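Long-range contacts in SusD homolog (Bacteroides thetaiotaomicron VPI-5482, PDB 3IHV), which probably binds glycans at the outer membrane of the bacterium, as a SusD-family lipoprotein working alongside a SusC-like transporter in nutrient uptake: residues P178-D182 with L230-H236; Q53-N59 with P500-V504; W81-Y85 with F135-V139; D315-R320 with V426-G432. The contacts are given in a common frame with arbitrary orientation. Residue numbers count along the deposited sequence, not the author numbering.

Contact 1 of 4, residues P178-D182 with L230-H236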
loop_
_atom_site.group_PDB
_atom_site.type_symbol
_atom_site.label_atom_id
_atom_site.label_comp_id
_atom_site.label_asym_id
_atom_site.label_seq_id
_atom_site.Cartn_x
_atom_site.Cartn_y
_atom_site.Cartn_z
ATOM N N PRO A 178 -5.459 22.551 2.246
ATOM C CA PRO A 178 -4.219 23.243 1.898
ATOM C C PRO A 178 -3.147 22.181 1.660
ATOM O O PRO A 178 -3.318 21.037 2.051
ATOM C CB PRO A 178 -3.863 23.973 3.193
ATOM C CG PRO A 178 -4.410 23.067 4.273
ATOM C CD PRO A 178 -5.712 22.555 3.691
ATOM N N TYR A 179 -2.054 22.558 1.018
ATOM C CA TYR A 179 -0.885 21.689 0.973
ATOM C C TYR A 179 -0.365 21.612 2.405
ATOM O O TYR A 179 -0.511 22.575 3.203
ATOM C CB TYR A 179 0.211 22.232 0.054
ATOM C CG TYR A 179 -0.091 22.050 -1.397
ATOM C CD1 TYR A 179 0.141 20.833 -2.016
ATOM C CD2 TYR A 179 -0.589 23.090 -2.170
ATOM C CE1 TYR A 179 -0.139 20.652 -3.355
ATOM C CE2 TYR A 179 -0.863 22.904 -3.529
ATOM C CZ TYR A 179 -0.634 21.674 -4.100
ATOM O OH TYR A 179 -0.893 21.463 -5.445
ATOM N N ALA A 180 0.209 20.458 2.741
ATOM C CA ALA A 180 0.710 20.201 4.096
ATOM C C ALA A 180 1.612 21.313 4.643
ATOM O O ALA A 180 1.451 21.701 5.791
ATOM C CB ALA A 180 1.438 18.840 4.169
ATOM N N THR A 181 2.528 21.822 3.837
ATOM C CA THR A 181 3.472 22.855 4.285
ATOM C C THR A 181 2.922 24.295 4.229
ATOM O O THR A 181 3.572 25.228 4.696
ATOM C CB THR A 181 4.760 22.751 3.435
ATOM O OG1 THR A 181 4.416 22.872 2.047
ATOM C CG2 THR A 181 5.419 21.356 3.664
ATOM N N ASP A 182 1.735 24.477 3.667
ATOM C CA ASP A 182 1.109 25.787 3.550
ATOM C C ASP A 182 0.080 26.023 4.664
ATOM O O ASP A 182 -0.346 27.159 4.909
ATOM C CB ASP A 182 0.262 25.878 2.275
ATOM C CG ASP A 182 1.048 26.088 0.987
ATOM O OD1 ASP A 182 2.188 26.549 1.024
ATOM O OD2 ASP A 182 0.461 25.834 -0.123
ATOM N N LEU A 230 0.001 18.643 -9.050
ATOM C CA LEU A 230 0.835 18.316 -7.876
ATOM C C LEU A 230 2.334 18.540 -8.147
ATOM O O LEU A 230 3.041 19.166 -7.337
ATOM C CB LEU A 230 0.572 16.907 -7.417
ATOM C CG LEU A 230 1.465 16.380 -6.283
ATOM C CD1 LEU A 230 1.453 17.314 -5.080
ATOM C CD2 LEU A 230 1.073 14.924 -5.876
ATOM N N VAL A 231 2.799 18.045 -9.291
ATOM C CA VAL A 231 4.219 18.155 -9.655
ATOM C C VAL A 231 4.617 19.607 -9.848
ATOM O O VAL A 231 5.628 20.084 -9.288
ATOM C CB VAL A 231 4.552 17.228 -10.865
ATOM C CG1 VAL A 231 6.032 17.463 -11.321
ATOM C CG2 VAL A 231 4.310 15.777 -10.495
ATOM N N GLU A 232 3.794 20.378 -10.539
ATOM C CA GLU A 232 4.092 21.783 -10.779
ATOM C C GLU A 232 3.900 22.721 -9.578
ATOM O O GLU A 232 4.385 23.846 -9.591
ATOM C CB GLU A 232 3.330 22.280 -12.004
ATOM C CG GLU A 232 3.740 21.484 -13.238
ATOM C CD GLU A 232 3.257 22.032 -14.579
ATOM O OE1 GLU A 232 2.353 22.881 -14.603
ATOM O OE2 GLU A 232 3.785 21.556 -15.633
ATOM N N SER A 233 3.294 22.219 -8.501
ATOM C CA SER A 233 3.059 23.051 -7.351
ATOM C C SER A 233 4.356 23.398 -6.641
ATOM O O SER A 233 4.418 24.382 -5.958
ATOM C CB SER A 233 2.158 22.341 -6.332
ATOM O OG SER A 233 2.827 21.273 -5.668
ATOM N N GLY A 234 5.355 22.537 -6.755
ATOM C CA GLY A 234 6.586 22.729 -6.047
ATOM C C GLY A 234 6.438 22.481 -4.549
ATOM O O GLY A 234 7.356 22.802 -3.782
ATOM N N LYS A 235 5.309 21.929 -4.116
ATOM C CA LYS A 235 5.061 21.743 -2.694
ATOM C C LYS A 235 5.570 20.429 -2.160
ATOM O O LYS A 235 5.614 20.256 -0.953
ATOM C CB LYS A 235 3.553 21.888 -2.412
ATOM C CG LYS A 235 2.999 23.272 -2.726
ATOM C CD LYS A 235 3.221 24.258 -1.584
ATOM C CE LYS A 235 3.166 25.724 -2.063
ATOM N NZ LYS A 235 1.856 26.104 -2.697
ATOM N N HIS A 236 5.915 19.475 -3.021
ATOM C CA HIS A 236 6.361 18.178 -2.559
ATOM C C HIS A 236 7.628 17.766 -3.323
ATOM O O HIS A 236 7.997 18.399 -4.316
ATOM C CB HIS A 236 5.227 17.136 -2.652
ATOM C CG HIS A 236 4.148 17.357 -1.646
ATOM N ND1 HIS A 236 4.240 16.924 -0.346
ATOM C CD2 HIS A 236 2.983 18.053 -1.731
ATOM C CE1 HIS A 236 3.173 17.331 0.327
ATOM N NE2 HIS A 236 2.390 18.004 -0.493
HETATM O O HOH W 1 0.103 18.349 0.816
HETATM O O HOH W 2 3.119 20.540 1.279
#

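Contact 2 of 4, residues Q53-N59 with P500-V504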
loop_
_atom_site.group_PDB
_atom_site.type_symbol
_atom_site.label_atom_id
_atom_site.label_comp_id
_atom_site.label_asym_id
_atom_site.label_seq_id
_atom_site.Cartn_x
_atom_site.Cartn_y
_atom_site.Cartn_z
ATOM N N GLN A 53 6.382 -13.231 -2.299
ATOM C CA GLN A 53 5.472 -14.326 -2.018
ATOM C C GLN A 53 5.552 -14.659 -0.552
ATOM O O GLN A 53 6.509 -14.276 0.166
ATOM C CB GLN A 53 5.848 -15.575 -2.854
ATOM C CG GLN A 53 7.252 -16.156 -2.573
ATOM C CD GLN A 53 7.521 -17.463 -3.292
ATOM O OE1 GLN A 53 6.596 -18.210 -3.587
ATOM N NE2 GLN A 53 8.805 -17.775 -3.528
ATOM N N VAL A 54 4.576 -15.425 -0.097
ATOM C CA VAL A 54 4.601 -15.873 1.280
ATOM C C VAL A 54 5.677 -16.978 1.459
ATOM O O VAL A 54 5.998 -17.693 0.527
ATOM C CB VAL A 54 3.229 -16.371 1.723
ATOM C CG1 VAL A 54 2.881 -17.752 1.069
ATOM C CG2 VAL A 54 3.184 -16.461 3.236
ATOM N N GLU A 55 6.219 -17.088 2.669
ATOM C CA GLU A 55 7.191 -18.103 3.026
ATOM C C GLU A 55 6.642 -19.522 2.815
ATOM O O GLU A 55 5.440 -19.756 2.935
ATOM C CB GLU A 55 7.546 -17.950 4.523
ATOM C CG GLU A 55 8.595 -18.905 5.071
ATOM C CD GLU A 55 8.107 -20.302 5.408
ATOM O OE1 GLU A 55 6.887 -20.533 5.649
ATOM O OE2 GLU A 55 9.002 -21.183 5.432
ATOM N N GLY A 56 7.556 -20.441 2.543
ATOM C CA GLY A 56 7.228 -21.882 2.477
ATOM C C GLY A 56 7.024 -22.418 1.075
ATOM O O GLY A 56 7.050 -21.674 0.098
ATOM N N SER A 57 6.817 -23.728 0.973
ATOM C CA SER A 57 6.649 -24.331 -0.351
ATOM C C SER A 57 5.214 -24.595 -0.741
ATOM O O SER A 57 4.954 -24.869 -1.942
ATOM C CB SER A 57 7.407 -25.666 -0.414
ATOM O OG SER A 57 6.929 -26.547 0.576
ATOM N N GLY A 58 4.307 -24.551 0.243
ATOM C CA GLY A 58 2.915 -24.889 0.062
ATOM C C GLY A 58 1.911 -23.794 0.447
ATOM O O GLY A 58 2.265 -22.616 0.507
ATOM N N ASN A 59 0.681 -24.201 0.712
ATOM C CA ASN A 59 -0.428 -23.248 0.956
ATOM C C ASN A 59 -1.095 -23.368 2.309
ATOM O O ASN A 59 -2.198 -22.861 2.511
ATOM C CB ASN A 59 -1.505 -23.399 -0.129
ATOM C CG ASN A 59 -2.359 -24.670 0.025
ATOM O OD1 ASN A 59 -1.920 -25.683 0.609
ATOM N ND2 ASN A 59 -3.587 -24.620 -0.496
ATOM N N PRO A 500 11.810 -24.905 -7.446
ATOM C CA PRO A 500 11.873 -23.788 -6.521
ATOM C C PRO A 500 10.486 -23.514 -5.925
ATOM O O PRO A 500 9.480 -23.878 -6.524
ATOM C CB PRO A 500 12.273 -22.628 -7.437
ATOM C CG PRO A 500 11.677 -22.996 -8.737
ATOM C CD PRO A 500 11.797 -24.472 -8.849
ATOM N N ASN A 501 10.440 -22.887 -4.759
ATOM C CA ASN A 501 9.164 -22.504 -4.146
ATOM C C ASN A 501 8.424 -21.426 -4.921
ATOM O O ASN A 501 8.943 -20.320 -5.089
ATOM C CB ASN A 501 9.366 -21.903 -2.758
ATOM C CG ASN A 501 9.998 -22.841 -1.767
ATOM O OD1 ASN A 501 9.993 -24.069 -1.927
ATOM N ND2 ASN A 501 10.582 -22.242 -0.709
ATOM N N TYR A 502 7.187 -21.702 -5.350
ATOM C CA TYR A 502 6.352 -20.654 -5.974
ATOM C C TYR A 502 4.927 -21.184 -5.999
ATOM O O TYR A 502 4.298 -21.327 -7.058
ATOM C CB TYR A 502 6.850 -20.245 -7.391
ATOM C CG TYR A 502 6.312 -18.911 -7.818
ATOM C CD1 TYR A 502 6.568 -17.767 -7.076
ATOM C CD2 TYR A 502 5.563 -18.782 -8.967
ATOM C CE1 TYR A 502 6.063 -16.549 -7.469
ATOM C CE2 TYR A 502 5.049 -17.600 -9.351
ATOM C CZ TYR A 502 5.287 -16.479 -8.632
ATOM O OH TYR A 502 4.729 -15.262 -9.038
ATOM N N SER A 503 4.416 -21.432 -4.796
ATOM C CA SER A 503 3.116 -22.089 -4.640
ATOM C C SER A 503 1.965 -21.319 -5.258
ATOM O O SER A 503 1.023 -21.901 -5.784
ATOM C CB SER A 503 2.872 -22.361 -3.152
ATOM O OG SER A 503 1.631 -23.022 -2.982
ATOM N N VAL A 504 2.054 -19.996 -5.256
ATOM C CA VAL A 504 1.025 -19.152 -5.866
ATOM C C VAL A 504 0.718 -19.580 -7.304
ATOM O O VAL A 504 -0.440 -19.541 -7.706
ATOM C CB VAL A 504 1.361 -17.630 -5.754
ATOM C CG1 VAL A 504 2.662 -17.270 -6.530
ATOM C CG2 VAL A 504 0.191 -16.771 -6.227
HETATM O O HOH W 3 3.805 -18.542 -3.280
HETATM O O HOH W 4 6.142 -20.821 -2.534
HETATM O O HOH W 5 5.986 -24.282 -5.076
#

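Contact 3 of 4, residues W81-Y85 with F135-V139. With EDO (1,2-ethanediol), chain I.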
loop_
_atom_site.group_PDB
_atom_site.type_symbol
_atom_site.label_atom_id
_atom_site.label_comp_id
_atom_site.label_asym_id
_atom_site.label_seq_id
_atom_site.Cartn_x
_atom_site.Cartn_y
_atom_site.Cartn_z
ATOM N N TRP A 81 -13.687 -6.521 4.153
ATOM C CA TRP A 81 -14.917 -5.984 3.582
ATOM C C TRP A 81 -15.666 -5.212 4.677
ATOM O O TRP A 81 -16.054 -4.058 4.475
ATOM C CB TRP A 81 -15.756 -7.115 2.992
ATOM C CG TRP A 81 -17.134 -6.808 2.529
ATOM C CD1 TRP A 81 -18.283 -6.826 3.272
ATOM C CD2 TRP A 81 -17.529 -6.576 1.176
ATOM N NE1 TRP A 81 -19.374 -6.580 2.455
ATOM C CE2 TRP A 81 -18.934 -6.432 1.162
ATOM C CE3 TRP A 81 -16.831 -6.476 -0.020
ATOM C CZ2 TRP A 81 -19.635 -6.185 0.004
ATOM C CZ3 TRP A 81 -17.543 -6.227 -1.194
ATOM C CH2 TRP A 81 -18.925 -6.100 -1.164
ATOM N N ALA A 82 -15.839 -5.843 5.839
ATOM C CA ALA A 82 -16.529 -5.224 6.970
ATOM C C ALA A 82 -15.801 -3.982 7.475
ATOM O O ALA A 82 -16.432 -2.988 7.787
ATOM C CB ALA A 82 -16.731 -6.254 8.119
ATOM N N ALA A 83 -14.488 -4.023 7.560
ATOM C CA ALA A 83 -13.733 -2.877 8.065
ATOM C C ALA A 83 -13.839 -1.672 7.133
ATOM O O ALA A 83 -13.990 -0.517 7.579
ATOM C CB ALA A 83 -12.237 -3.252 8.311
ATOM N N LEU A 84 -13.777 -1.906 5.822
ATOM C CA LEU A 84 -13.920 -0.805 4.861
ATOM C C LEU A 84 -15.274 -0.171 5.024
ATOM O O LEU A 84 -15.404 1.066 5.059
ATOM C CB LEU A 84 -13.696 -1.316 3.417
ATOM C CG LEU A 84 -12.212 -1.620 3.110
ATOM C CD1 LEU A 84 -11.977 -2.565 1.854
ATOM C CD2 LEU A 84 -11.410 -0.263 2.943
ATOM N N TYR A 85 -16.317 -0.998 5.095
ATOM C CA TYR A 85 -17.672 -0.457 5.278
ATOM C C TYR A 85 -17.849 0.261 6.614
ATOM O O TYR A 85 -18.620 1.209 6.721
ATOM C CB TYR A 85 -18.748 -1.526 4.996
ATOM C CG TYR A 85 -19.001 -1.652 3.494
ATOM C CD1 TYR A 85 -19.654 -0.624 2.802
ATOM C CD2 TYR A 85 -18.555 -2.736 2.763
ATOM C CE1 TYR A 85 -19.845 -0.670 1.433
ATOM C CE2 TYR A 85 -18.748 -2.800 1.379
ATOM C CZ TYR A 85 -19.411 -1.783 0.732
ATOM O OH TYR A 85 -19.630 -1.830 -0.623
ATOM N N PHE A 135 -12.524 -5.761 -4.822
ATOM C CA PHE A 135 -13.750 -6.526 -4.902
ATOM C C PHE A 135 -14.551 -6.317 -6.165
ATOM O O PHE A 135 -15.480 -7.072 -6.416
ATOM C CB PHE A 135 -14.614 -6.280 -3.670
ATOM C CG PHE A 135 -14.003 -6.761 -2.367
ATOM C CD1 PHE A 135 -14.157 -8.087 -1.959
ATOM C CD2 PHE A 135 -13.286 -5.908 -1.545
ATOM C CE1 PHE A 135 -13.621 -8.558 -0.748
ATOM C CE2 PHE A 135 -12.765 -6.373 -0.334
ATOM C CZ PHE A 135 -12.930 -7.687 0.053
ATOM N N GLY A 136 -14.271 -5.239 -6.891
ATOM C CA GLY A 136 -14.897 -5.037 -8.207
ATOM C C GLY A 136 -16.325 -4.558 -8.280
ATOM O O GLY A 136 -16.626 -3.606 -8.992
ATOM N N ASN A 137 -17.222 -5.253 -7.589
ATOM C CA ASN A 137 -18.660 -5.044 -7.648
ATOM C C ASN A 137 -19.185 -4.855 -6.228
ATOM O O ASN A 137 -19.505 -5.824 -5.540
ATOM C CB ASN A 137 -19.229 -6.284 -8.302
ATOM C CG ASN A 137 -18.708 -6.440 -9.698
ATOM O OD1 ASN A 137 -19.093 -5.665 -10.562
ATOM N ND2 ASN A 137 -17.760 -7.369 -9.920
ATOM N N VAL A 138 -19.299 -3.586 -5.839
ATOM C CA VAL A 138 -19.539 -3.265 -4.453
ATOM C C VAL A 138 -20.767 -2.353 -4.318
ATOM O O VAL A 138 -21.293 -1.811 -5.310
ATOM C CB VAL A 138 -18.267 -2.655 -3.819
ATOM C CG1 VAL A 138 -17.000 -3.664 -3.958
ATOM C CG2 VAL A 138 -18.004 -1.232 -4.331
ATOM N N VAL A 139 -21.227 -2.248 -3.087
ATOM C CA VAL A 139 -22.371 -1.407 -2.750
ATOM C C VAL A 139 -21.919 0.011 -2.412
ATOM O O VAL A 139 -20.983 0.222 -1.603
ATOM C CB VAL A 139 -23.150 -1.950 -1.513
ATOM C CG1 VAL A 139 -24.363 -1.064 -1.210
ATOM C CG2 VAL A 139 -23.602 -3.369 -1.717
HETATM C C1 EDO I . -22.911 -4.177 3.189
HETATM O O1 EDO I . -22.036 -4.215 4.296
HETATM C C2 EDO I . -22.231 -4.764 1.995
HETATM O O2 EDO I . -22.437 -6.187 1.956
#

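Contact 4 of 4, residues D315-R320 with V426-G432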
loop_
_atom_site.group_PDB
_atom_site.type_symbol
_atom_site.label_atom_id
_atom_site.label_comp_id
_atom_site.label_asym_id
_atom_site.label_seq_id
_atom_site.Cartn_x
_atom_site.Cartn_y
_atom_site.Cartn_z
ATOM N N ASP A 315 21.752 -3.923 -12.246
ATOM C CA ASP A 315 21.864 -2.443 -12.122
ATOM C C ASP A 315 22.645 -2.098 -10.861
ATOM O O ASP A 315 22.095 -1.635 -9.836
ATOM C CB ASP A 315 20.472 -1.832 -12.035
ATOM C CG ASP A 315 19.656 -2.051 -13.305
ATOM O OD1 ASP A 315 20.282 -2.457 -14.292
ATOM O OD2 ASP A 315 18.440 -1.781 -13.300
ATOM N N VAL A 316 23.949 -2.331 -10.947
ATOM C CA VAL A 316 24.796 -2.288 -9.786
ATOM C C VAL A 316 24.700 -1.042 -8.922
ATOM O O VAL A 316 24.595 -1.138 -7.693
ATOM C CB VAL A 316 26.277 -2.586 -10.200
ATOM C CG1 VAL A 316 27.219 -2.365 -9.037
ATOM C CG2 VAL A 316 26.383 -4.055 -10.722
ATOM N N SER A 317 24.689 0.116 -9.556
ATOM C CA SER A 317 24.735 1.384 -8.845
ATOM C C SER A 317 23.411 1.831 -8.255
ATOM O O SER A 317 23.362 2.855 -7.599
ATOM C CB SER A 317 25.307 2.463 -9.762
ATOM O OG SER A 317 26.606 2.084 -10.181
ATOM N N ASP A 318 22.342 1.078 -8.475
ATOM C CA ASP A 318 21.041 1.410 -7.888
ATOM C C ASP A 318 21.103 1.096 -6.395
ATOM O O ASP A 318 21.125 -0.096 -6.000
ATOM C CB ASP A 318 19.971 0.580 -8.581
ATOM C CG ASP A 318 18.578 0.948 -8.161
ATOM O OD1 ASP A 318 18.396 1.482 -7.035
ATOM O OD2 ASP A 318 17.651 0.652 -8.951
ATOM N N ILE A 319 21.110 2.147 -5.575
ATOM C CA ILE A 319 21.261 1.984 -4.121
ATOM C C ILE A 319 19.999 1.459 -3.441
ATOM O O ILE A 319 20.029 1.064 -2.283
ATOM C CB ILE A 319 21.766 3.282 -3.409
ATOM C CG1 ILE A 319 20.692 4.370 -3.372
ATOM C CG2 ILE A 319 23.107 3.732 -4.046
ATOM C CD1 ILE A 319 21.004 5.497 -2.394
ATOM N N ARG A 320 18.890 1.451 -4.155
ATOM C CA ARG A 320 17.649 1.021 -3.555
ATOM C C ARG A 320 17.633 -0.466 -3.339
ATOM O O ARG A 320 16.903 -0.930 -2.493
ATOM C CB ARG A 320 16.480 1.372 -4.426
ATOM C CG ARG A 320 16.269 2.866 -4.586
ATOM C CD ARG A 320 15.235 3.176 -5.641
ATOM N NE ARG A 320 15.712 2.778 -6.972
ATOM C CZ ARG A 320 15.069 3.041 -8.117
ATOM N NH1 ARG A 320 13.934 3.709 -8.125
ATOM N NH2 ARG A 320 15.562 2.650 -9.264
ATOM N N VAL A 426 13.049 10.135 -10.136
ATOM C CA VAL A 426 13.016 8.936 -9.321
ATOM C C VAL A 426 14.302 8.080 -9.480
ATOM O O VAL A 426 14.885 7.644 -8.478
ATOM C CB VAL A 426 11.772 8.101 -9.585
ATOM C CG1 VAL A 426 11.858 6.769 -8.833
ATOM C CG2 VAL A 426 10.539 8.895 -9.155
ATOM N N ARG A 427 14.754 7.893 -10.706
ATOM C CA ARG A 427 15.983 7.126 -10.965
ATOM C C ARG A 427 17.215 7.811 -10.336
ATOM O O ARG A 427 18.078 7.157 -9.742
ATOM C CB ARG A 427 16.247 7.043 -12.470
ATOM C CG ARG A 427 15.162 6.463 -13.365
ATOM C CD ARG A 427 15.235 5.056 -13.568
ATOM N NE ARG A 427 16.552 4.605 -14.059
ATOM C CZ ARG A 427 17.003 3.375 -13.831
ATOM N NH1 ARG A 427 16.229 2.492 -13.195
ATOM N NH2 ARG A 427 18.223 3.024 -14.213
ATOM N N ARG A 428 17.306 9.128 -10.466
ATOM C CA ARG A 428 18.453 9.837 -9.912
ATOM C C ARG A 428 18.527 9.676 -8.396
ATOM O O ARG A 428 19.574 9.423 -7.820
ATOM C CB ARG A 428 18.374 11.315 -10.318
ATOM C CG ARG A 428 18.632 11.478 -11.819
ATOM C CD ARG A 428 18.316 12.863 -12.308
ATOM N NE ARG A 428 18.570 13.003 -13.723
ATOM C CZ ARG A 428 18.507 14.154 -14.395
ATOM N NH1 ARG A 428 18.186 15.291 -13.778
ATOM N NH2 ARG A 428 18.769 14.175 -15.701
ATOM N N ARG A 429 17.394 9.858 -7.728
ATOM C CA ARG A 429 17.400 9.700 -6.287
ATOM C C ARG A 429 17.791 8.240 -5.957
ATOM O O ARG A 429 18.553 7.998 -4.999
ATOM C CB ARG A 429 16.024 10.087 -5.715
ATOM C CG ARG A 429 15.970 10.266 -4.223
ATOM C CD ARG A 429 15.713 8.975 -3.475
ATOM N NE ARG A 429 14.390 8.463 -3.714
ATOM C CZ ARG A 429 13.294 8.791 -3.037
ATOM N NH1 ARG A 429 13.330 9.688 -2.045
ATOM N NH2 ARG A 429 12.151 8.203 -3.340
ATOM N N GLY A 430 17.246 7.299 -6.729
ATOM C CA GLY A 430 17.495 5.863 -6.526
ATOM C C GLY A 430 18.934 5.442 -6.745
ATOM O O GLY A 430 19.365 4.399 -6.232
ATOM N N TYR A 431 19.696 6.258 -7.482
ATOM C CA TYR A 431 21.128 6.040 -7.686
ATOM C C TYR A 431 22.000 6.920 -6.790
ATOM O O TYR A 431 23.222 7.033 -6.995
ATOM C CB TYR A 431 21.474 6.217 -9.159
ATOM C CG TYR A 431 21.145 4.981 -9.994
ATOM C CD1 TYR A 431 19.841 4.556 -10.187
ATOM C CD2 TYR A 431 22.165 4.246 -10.611
ATOM C CE1 TYR A 431 19.549 3.415 -10.941
ATOM C CE2 TYR A 431 21.883 3.123 -11.357
ATOM C CZ TYR A 431 20.584 2.713 -11.526
ATOM O OH TYR A 431 20.297 1.602 -12.282
ATOM N N GLY A 432 21.378 7.560 -5.801
ATOM C CA GLY A 432 22.114 8.401 -4.850
ATOM C C GLY A 432 22.506 9.767 -5.390
ATOM O O GLY A 432 23.495 10.357 -4.949
HETATM O O HOH W 6 17.797 0.460 -11.667
HETATM O O HOH W 7 17.797 0.161 -15.215
HETATM O O HOH W 8 25.050 4.774 -7.020
#

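Contact 1 of 4, residues P178-D182 with L230-H236
An ST turn at the C-terminal end of helix 219-232 shapes one half of this contact in the helical, TPR-related part of the SusD fold; the other half is the loop between helices 159-176 and 195-210. Ser233 OG donates to Leu230 O (2.7 Å) and accepts from Lys235 N (3.0 Å), and Gly234, with positive phi, lets the chain turn out of the helix. The turn presents Lys235 to Tyr179, whose ring receives a CH-pi contact: Lys235 CG lies 3.6 Å from the ring centroid, 15° off its normal. At the ring edge sit His236 and Leu230, with Tyr179 CE1 4.1 Å from Leu230 CD1, and Leu199 of helix 195-210 packs against both Tyr179 and Leu230. Water 1 joins Ala180 N (2.9 Å) to His236 NE2 (2.7 Å), while His236 ND1 bonds to the carbonyl oxygen of Thr257. Past the ring, the lysine chain reaches the exposed Asp182, closing a salt bridge between Lys235 NZ and Asp182 OD2 at 2.9 Å.

Contact 2 of 4, residues Q53-N59 with P500-V504
Where strand 52-54 of a two-stranded antiparallel sheet runs out into a loop, the SusD fold brings residues from near its two ends together, 441 positions apart. Gln53, still on the strand and paired through its backbone with Lys303, points its side chain at the loop 500-504. Its NE2 donates to Asn501 O (3.0 Å), and its OE1 accepts from water 3, which in turn accepts from Val504 N (3.0 Å). Val54 and Glu55 carry the chain onward, the latter in a salt bridge with Arg63. At Gly56 the backbone has phi 99° and psi 176°, angles that call for glycine. Gly56 O lies 2.9 Å from water 4, which accepts from Ser503 N, also at 2.9 Å. Ser57 then packs beside the Asn501 side chain, CB to OD1 3.4 Å, and its carbonyl takes a weak bond from water 5, which accepts from Tyr502 N. Gly58 finally passes close to the second loop, its carbonyl C 3.5 Å from Ser503 OG.

Contact 3 of 4, residues W81-Y85 with F135-V139
Aromatic packing is the first kind of interaction that joins helix 75-101 to the chain leaving helix 107-135, within the helical, TPR-related part of the SusD fold. Trp81, chi1 near 180°, directs the edge of its six-membered ring at the face of Phe135 in a T-shaped pair, with centroids 5.0 Å apart and planes at 77°. Apolar contacts between aromatic and aliphatic side chains extend this core: Trp81 CZ3 meets Val138 CG1 at 3.8 Å, and Leu84 CD1 approaches the Phe135 ring edge, 4.5 Å from CE2. Leu131 of helix 107-135 packs against Trp81, Leu84 and Tyr85, while Phe516 touches Phe135. The polar link is the hydroxyl of Tyr85: OH donates to Val139 O at a short 2.6 Å. Gly136, at positive phi, turns the chain out of its helix toward these partners. A molecule of 1,2-ethanediol, probably from the crystallisation liquor, adds a weak bond from Trp81 NE1 to its O2 (3.1 Å) and sets C2 over a face of the Tyr85 ring. The chemistry implies a largely hydrophobic join, in which the tyrosine hydroxyl supplies a polar link to the backbone carbonyl of Val139.

Contact 4 of 4, residues D315-R320 with V426-G432
Side-chain conformations account for much of how the loop 315-320 meets the end of helix 417-430. A type I turn from Asp315 ends at Asp318, whose t rotamer lets OD1 accept from Arg320 N (2.9 Å) as a capping bond ahead of helix 320-324. The same carboxylate forms a two-pronged salt bridge with Arg320: NE to OD1 is 3.0 Å and NH2 to OD2 2.9 Å. Held this way, the guanidinium lies with one face over Gly430, its NE 3.6 Å from CA; a beta carbon at Gly430 would clash there. Tyr431, at chi1 -80°, swings its ring back to the loop so that Asp318 CB makes a CH-pi contact 4.0 Å from the ring centroid. Arg427 folds through three m angles, and water 6 accepts from its NH1 and from Tyr431 OH while donating to Asp315 OD2 and Asp318 OD2. The like charges of Arg320 NH2 and Arg427 NH1 come within 4.0 Å, and salt bridges from both arginines to Glu458 of helix 448-463 offset the repulsion. Ile319 N donates to Gly430 O (2.9 Å), using a carbonyl of the helix's last turn. The helix closes in a Schellman motif with Gly432, at positive phi, as C-prime residue, a standard C-terminal cap here met by an N-terminally capped neighbour.

The four contacts, read as a worked example, differ in chemistry partly with their burial. Contact 3, about 17 Å from the chain centre to its own centre, is buried and mainly apolar; contacts 1, 2 and 4, centred about 22 Å out, are partly buried and use bridging waters, though the Asp318-Arg320 pair of contact 4 is itself buried. Contacts 1, 3 and 4 all involve a helix C-terminus with a glycine at positive phi, but charge enters only 1 and 4; contact 2 relies on an uncharged glutamine side chain, backbone groups and water. Contact 2 joins the two family regions and encloses the others along the chain. Helix 397-412 touches both 230-236 and 426-432, relating contacts 1 and 4.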